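Local coordinates for glycosyl hydrolase, family 31/fibronectin type III domain protein (Clostridium perfringens, PDB 4LKS), which binds galactose through a family 32 carbohydrate-binding module with a beta-sandwich fold, probably helping the parent family 31 glycoside hydrolase to find galactose-bearing glycans, at residues R88-T93 with N121-R126; T99-N103 with I136-L141. All coordinates share one frame; numbering follows the deposited sequence.

Interaction 1 of 2, residues R88-T93 with N121-R126; sequences RNGHVT and NALANR. With GAL (beta-D-galactopyranose), chain D.
Arg88 and Ala122 mark the closest backbone approach, 5.1 Å between their CA atoms, where a type II beta turn from Arg88 to His91 meets the irregular segment 121-126. The turn is closed by the bond from His91 N to Arg88 O, and Gly90 takes its left-handed corner. One hydrogen bond joins the segments: Leu123 N gives its hydrogen to His91 ND1 at 3.1 Å, almost straight at 172° and in the imidazole plane. Since ND1 accepts, the hydrogen lies on NE2, which is bonded to the carbonyl of Arg84. With both nitrogens engaged, the ring cannot easily turn; Arg88 CA sits over the centre of one face. Arg126 folds back through bends at chi2 and chi3, which lays one face of its guanidinium over the ring's edge, NE 3.4 Å from His91 CE1, with the two planes 76° apart. The Leu123 side chain crosses that of His91 at a slant and puts CD2 3.5 Å from Val92 O and 4.0 Å from Thr93 CG2. Arg88, bent at chi2 (99°), curls CB, CG and CD round the buried, partnerless carbonyl oxygen Asn121 O, CB at 2.9 Å, and carries its guanidinium to a salt bridge with Asp151. Next to it Asn89, which takes no part in the contact with 121-126, offers ND2 to galactose, 3.0 Å from O4 and, in a weak bond, 3.0 Å from O5. The contact thus ties the galactose-binding loop to the long connection between strands 107-113 and 129-138, while Val92 and Thr93 lead into the sandwich and pack on strand 140-148.

Interaction 2 of 2, residues T99-N103 with I136-L141; sequences TSLDN and INAQYL
Thr99 and Ser100 pair antiparallel with Leu141 and Tyr140, Thr99-Leu141 being the non-hydrogen-bonded pair and Ser100-Tyr140 the hydrogen-bonded one, and the ladder ends in a classic beta bulge. At the bulge Gln139 N and Tyr140 N both donate to Ser100 O, each at 3.0 Å, arriving from opposite faces of the carbonyl plane; Ser100 N returns a bond to Tyr140 O. The hydroxyl of Ser100 stands between its backbone N and carbonyl carbon (chi1 69°), where OG accepts from Asn103 N at 3.0 Å in an ST motif that curls the chain back over Tyr140. Asn103 CB then lies over the centre of the Tyr140 ring, 3.7 Å from the centroid and 13° off the normal, a CH-pi contact, with the Asn103 amide inclined only 19° to the ring. Around the rim of the same ring the carbonyl oxygens of Ser100 and Leu101 lie in plane, Leu101 O 3.4 Å from CE1. On the side of the sheet that carries Thr99 and Leu141, Thr99 CB meets Ala138 CB at 3.5 Å and its CG2 meets Leu141 CD1, while Thr99 OG1 lies 3.2 Å from Ile136 CD1 as the two side chains slide past in opposite directions. A water bonds to Thr99 OG1 and donates to Asn137 O, and a second water donates to both Leu101 O and Gln139 OE1, Gln139 NE2 being bonded to Leu70 O. Leu101 CD2 rests against OD1 of Asn137, whose ND2 is bonded to Asp75. The bulge bonds and two waters thus take up the carbonyls of Ser100, Leu101 and Asn137 where the chain changes sheets, and the carbonyl oxygens at the Tyr140 rim probably interact favourably with the slightly positive ring edge.

In the fold
Interactions 1 and 2 lie on opposite sides of the centre of the beta-sandwich, about 27 Å apart between centres and about 11 Å at their nearest atoms. Strand 92-93 of interaction 1 is followed in the chain by strand 95-100, which carries the backbone from the sugar-binding end to the bulge of interaction 2. The four segments alternate along the chain, so the two contacts cross in sequence. Interaction 1 includes Asn89 of the galactose pocket, which His53, Tyr56, Arg84 and Tyr156 complete; the calcium ion lies about 13 Å from the His91 side chain. Interaction 2 joins the sheets at the far end, where strand 129-138 of one gives way to strand 140-148 of the other.

Interaction 1 of 2, residues R88-T93 with N121-R126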
loop_
_atom_site.group_PDB
_atom_site.type_symbol
_atom_site.label_atom_id
_atom_site.label_comp_id
_atom_site.label_asym_id
_atom_site.label_seq_id
_atom_site.Cartn_x
_atom_site.Cartn_y
_atom_site.Cartn_z
ATOM N N ARG A 88 -1.117 11.816 9.992
ATOM C CA ARG A 88 -2.215 11.285 9.196
ATOM C C ARG A 88 -2.053 11.627 7.725
ATOM O O ARG A 88 -2.836 11.174 6.882
ATOM C CB ARG A 88 -3.542 11.839 9.699
ATOM C CG ARG A 88 -3.597 13.368 9.800
ATOM C CD ARG A 88 -4.286 14.023 8.602
ATOM N NE ARG A 88 -4.246 15.485 8.690
ATOM C CZ ARG A 88 -5.306 16.261 8.910
ATOM N NH1 ARG A 88 -6.511 15.726 9.054
ATOM N NH2 ARG A 88 -5.163 17.578 8.975
ATOM N N ASN A 89 -1.040 12.429 7.411
ATOM C CA ASN A 89 -0.883 12.904 6.048
ATOM C C ASN A 89 -0.621 11.778 5.056
ATOM O O ASN A 89 0.447 11.148 5.059
ATOM C CB ASN A 89 0.185 13.992 5.956
ATOM C CG ASN A 89 -0.351 15.364 6.306
ATOM O OD1 ASN A 89 -1.503 15.507 6.709
ATOM N ND2 ASN A 89 0.494 16.382 6.170
ATOM N N GLY A 90 -1.627 11.536 4.218
ATOM C CA GLY A 90 -1.547 10.517 3.192
ATOM C C GLY A 90 -2.200 9.202 3.562
ATOM O O GLY A 90 -2.123 8.271 2.776
ATOM N N HIS A 91 -2.832 9.114 4.735
ATOM C CA HIS A 91 -3.555 7.894 5.124
ATOM C C HIS A 91 -4.548 7.487 4.040
ATOM O O HIS A 91 -5.421 8.273 3.660
ATOM C CB HIS A 91 -4.305 8.092 6.439
ATOM C CG HIS A 91 -3.446 7.965 7.658
ATOM N ND1 HIS A 91 -3.974 7.735 8.909
ATOM C CD2 HIS A 91 -2.102 8.009 7.816
ATOM C CE1 HIS A 91 -2.993 7.644 9.790
ATOM N NE2 HIS A 91 -1.847 7.808 9.153
ATOM N N VAL A 92 -4.422 6.266 3.534
ATOM C CA VAL A 92 -5.268 5.812 2.432
ATOM C C VAL A 92 -6.598 5.281 2.964
ATOM O O VAL A 92 -6.626 4.429 3.860
ATOM C CB VAL A 92 -4.558 4.721 1.614
ATOM C CG1 VAL A 92 -5.500 4.147 0.569
ATOM C CG2 VAL A 92 -3.286 5.299 0.960
ATOM N N THR A 93 -7.709 5.787 2.427
ATOM C CA THR A 93 -9.025 5.341 2.896
ATOM C C THR A 93 -9.826 4.562 1.848
ATOM O O THR A 93 -10.771 3.858 2.194
ATOM C CB THR A 93 -9.884 6.512 3.448
ATOM O OG1 THR A 93 -10.381 7.298 2.359
ATOM C CG2 THR A 93 -9.060 7.394 4.377
ATOM N N ASN A 121 -9.934 12.380 10.819
ATOM C CA ASN A 121 -8.607 12.868 10.476
ATOM C C ASN A 121 -7.520 11.809 10.329
ATOM O O ASN A 121 -6.463 12.103 9.795
ATOM C CB ASN A 121 -8.159 13.995 11.421
ATOM C CG ASN A 121 -8.473 13.711 12.873
ATOM O OD1 ASN A 121 -8.258 12.606 13.369
ATOM N ND2 ASN A 121 -8.983 14.721 13.569
ATOM N N ALA A 122 -7.777 10.584 10.778
ATOM C CA ALA A 122 -6.802 9.506 10.628
ATOM C C ALA A 122 -7.529 8.179 10.502
ATOM O O ALA A 122 -8.719 8.096 10.794
ATOM C CB ALA A 122 -5.847 9.476 11.813
ATOM N N LEU A 123 -6.825 7.138 10.076
ATOM C CA LEU A 123 -7.428 5.808 10.060
ATOM C C LEU A 123 -7.779 5.369 11.482
ATOM O O LEU A 123 -7.085 5.720 12.442
ATOM C CB LEU A 123 -6.507 4.782 9.388
ATOM C CG LEU A 123 -6.321 4.919 7.877
ATOM C CD1 LEU A 123 -5.482 3.756 7.360
ATOM C CD2 LEU A 123 -7.662 4.927 7.183
ATOM N N ALA A 124 -8.870 4.624 11.613
ATOM C CA ALA A 124 -9.299 4.095 12.906
ATOM C C ALA A 124 -8.262 3.119 13.452
ATOM O O ALA A 124 -7.963 3.109 14.651
ATOM C CB ALA A 124 -10.649 3.421 12.779
ATOM N N ASN A 125 -7.723 2.289 12.565
ATOM C CA ASN A 125 -6.670 1.357 12.927
ATOM C C ASN A 125 -5.351 1.974 12.510
ATOM O O ASN A 125 -5.061 2.070 11.313
ATOM C CB ASN A 125 -6.895 0.020 12.212
ATOM C CG ASN A 125 -5.809 -1.004 12.502
ATOM O OD1 ASN A 125 -4.901 -0.775 13.298
ATOM N ND2 ASN A 125 -5.908 -2.151 11.850
ATOM N N ARG A 126 -4.565 2.421 13.494
ATOM C CA ARG A 126 -3.275 3.053 13.217
ATOM C C ARG A 126 -2.178 2.023 12.998
ATOM O O ARG A 126 -1.032 2.381 12.690
ATOM C CB ARG A 126 -2.859 4.004 14.351
ATOM C CG ARG A 126 -3.769 5.215 14.549
ATOM C CD ARG A 126 -3.801 6.128 13.330
ATOM N NE ARG A 126 -2.496 6.706 12.994
ATOM C CZ ARG A 126 -2.104 7.934 13.329
ATOM N NH1 ARG A 126 -2.905 8.726 14.030
ATOM N NH2 ARG A 126 -0.904 8.371 12.968
HETATM C C1 GAL D . 3.864 17.919 5.836
HETATM C C2 GAL D . 4.437 16.491 5.920
HETATM C C3 GAL D . 4.773 15.967 4.532
HETATM C C4 GAL D . 3.517 16.032 3.647
HETATM C C5 GAL D . 3.015 17.461 3.613
HETATM C C6 GAL D . 1.699 17.633 2.852
HETATM O O1 GAL D . 3.439 18.363 7.097
HETATM O O2 GAL D . 5.635 16.425 6.702
HETATM O O3 GAL D . 5.195 14.608 4.601
HETATM O O4 GAL D . 2.494 15.204 4.199
HETATM O O5 GAL D . 2.744 17.943 4.951
HETATM O O6 GAL D . 1.308 19.000 2.794
#

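Interaction 2 of 2, residues T99-N103 with I136-L141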
loop_
_atom_site.group_PDB
_atom_site.type_symbol
_atom_site.label_atom_id
_atom_site.label_comp_id
_atom_site.label_asym_id
_atom_site.label_seq_id
_atom_site.Cartn_x
_atom_site.Cartn_y
_atom_site.Cartn_z
ATOM N N THR A 99 -2.971 -7.019 -9.963
ATOM C CA THR A 99 -1.768 -7.844 -9.982
ATOM C C THR A 99 -1.414 -8.230 -11.400
ATOM O O THR A 99 -2.255 -8.184 -12.299
ATOM C CB THR A 99 -1.895 -9.124 -9.126
ATOM O OG1 THR A 99 -3.001 -9.907 -9.577
ATOM C CG2 THR A 99 -2.086 -8.789 -7.651
ATOM N N SER A 100 -0.169 -8.635 -11.599
ATOM C CA SER A 100 0.242 -9.137 -12.905
ATOM C C SER A 100 1.428 -10.071 -12.802
ATOM O O SER A 100 2.100 -10.134 -11.762
ATOM C CB SER A 100 0.553 -7.983 -13.858
ATOM O OG SER A 100 1.719 -7.308 -13.464
ATOM N N LEU A 101 1.672 -10.808 -13.882
ATOM C CA LEU A 101 2.853 -11.640 -13.975
ATOM C C LEU A 101 3.988 -10.930 -14.693
ATOM O O LEU A 101 5.133 -11.388 -14.634
ATOM C CB LEU A 101 2.509 -12.939 -14.702
ATOM C CG LEU A 101 1.506 -13.822 -13.962
ATOM C CD1 LEU A 101 0.912 -14.871 -14.886
ATOM C CD2 LEU A 101 2.168 -14.487 -12.767
ATOM N N ASP A 102 3.686 -9.805 -15.347
ATOM C CA ASP A 102 4.659 -9.191 -16.266
ATOM C C ASP A 102 4.782 -7.665 -16.200
ATOM O O ASP A 102 5.478 -7.063 -17.030
ATOM C CB ASP A 102 4.331 -9.600 -17.704
ATOM C CG ASP A 102 2.981 -9.082 -18.164
ATOM O OD1 ASP A 102 2.251 -8.437 -17.368
ATOM O OD2 ASP A 102 2.639 -9.325 -19.341
ATOM N N ASN A 103 4.116 -7.041 -15.226
ATOM C CA ASN A 103 4.110 -5.578 -15.088
ATOM C C ASN A 103 3.508 -4.874 -16.312
ATOM O O ASN A 103 3.757 -3.692 -16.545
ATOM C CB ASN A 103 5.524 -5.044 -14.792
ATOM C CG ASN A 103 5.529 -3.623 -14.255
ATOM O OD1 ASN A 103 4.661 -3.236 -13.474
ATOM N ND2 ASN A 103 6.515 -2.831 -14.680
ATOM N N ILE A 136 -4.454 -15.264 -5.881
ATOM C CA ILE A 136 -4.041 -14.976 -7.250
ATOM C C ILE A 136 -2.518 -15.015 -7.353
ATOM O O ILE A 136 -1.803 -14.466 -6.520
ATOM C CB ILE A 136 -4.630 -13.627 -7.745
ATOM C CG1 ILE A 136 -4.258 -13.365 -9.208
ATOM C CG2 ILE A 136 -4.206 -12.468 -6.833
ATOM C CD1 ILE A 136 -5.150 -12.309 -9.874
ATOM N N ASN A 137 -2.027 -15.721 -8.364
ATOM C CA ASN A 137 -0.598 -15.848 -8.595
ATOM C C ASN A 137 -0.081 -14.569 -9.245
ATOM O O ASN A 137 -0.619 -14.120 -10.252
ATOM C CB ASN A 137 -0.349 -17.063 -9.488
ATOM C CG ASN A 137 1.123 -17.326 -9.731
ATOM O OD1 ASN A 137 1.643 -17.051 -10.812
ATOM N ND2 ASN A 137 1.799 -17.891 -8.732
ATOM N N ALA A 138 0.945 -13.963 -8.650
ATOM C CA ALA A 138 1.391 -12.644 -9.079
ATOM C C ALA A 138 2.845 -12.418 -8.739
ATOM O O ALA A 138 3.319 -12.846 -7.674
ATOM C CB ALA A 138 0.546 -11.572 -8.403
ATOM N N GLN A 139 3.547 -11.714 -9.622
ATOM C CA GLN A 139 4.891 -11.232 -9.298
ATOM C C GLN A 139 4.907 -9.706 -9.144
ATOM O O GLN A 139 5.883 -9.122 -8.683
ATOM C CB GLN A 139 5.922 -11.680 -10.342
ATOM C CG GLN A 139 7.341 -11.299 -9.942
ATOM C CD GLN A 139 8.417 -11.918 -10.807
ATOM O OE1 GLN A 139 8.138 -12.493 -11.861
ATOM N NE2 GLN A 139 9.663 -11.793 -10.365
ATOM N N TYR A 140 3.817 -9.059 -9.538
ATOM C CA TYR A 140 3.703 -7.607 -9.378
ATOM C C TYR A 140 2.351 -7.279 -8.784
ATOM O O TYR A 140 1.331 -7.877 -9.159
ATOM C CB TYR A 140 3.840 -6.895 -10.736
ATOM C CG TYR A 140 5.115 -7.227 -11.468
ATOM C CD1 TYR A 140 5.212 -8.386 -12.243
ATOM C CD2 TYR A 140 6.215 -6.388 -11.390
ATOM C CE1 TYR A 140 6.383 -8.700 -12.911
ATOM C CE2 TYR A 140 7.385 -6.692 -12.050
ATOM C CZ TYR A 140 7.460 -7.847 -12.808
ATOM O OH TYR A 140 8.636 -8.143 -13.462
ATOM N N LEU A 141 2.332 -6.313 -7.872
ATOM C CA LEU A 141 1.083 -5.818 -7.322
ATOM C C LEU A 141 1.105 -4.302 -7.388
ATOM O O LEU A 141 2.037 -3.674 -6.904
ATOM C CB LEU A 141 0.889 -6.310 -5.871
ATOM C CG LEU A 141 -0.446 -5.931 -5.208
ATOM C CD1 LEU A 141 -0.974 -7.039 -4.271
ATOM C CD2 LEU A 141 -0.347 -4.593 -4.466
HETATM O O HOH W 1 -1.626 -11.492 -11.445
HETATM O O HOH W 2 5.993 -13.597 -13.226
#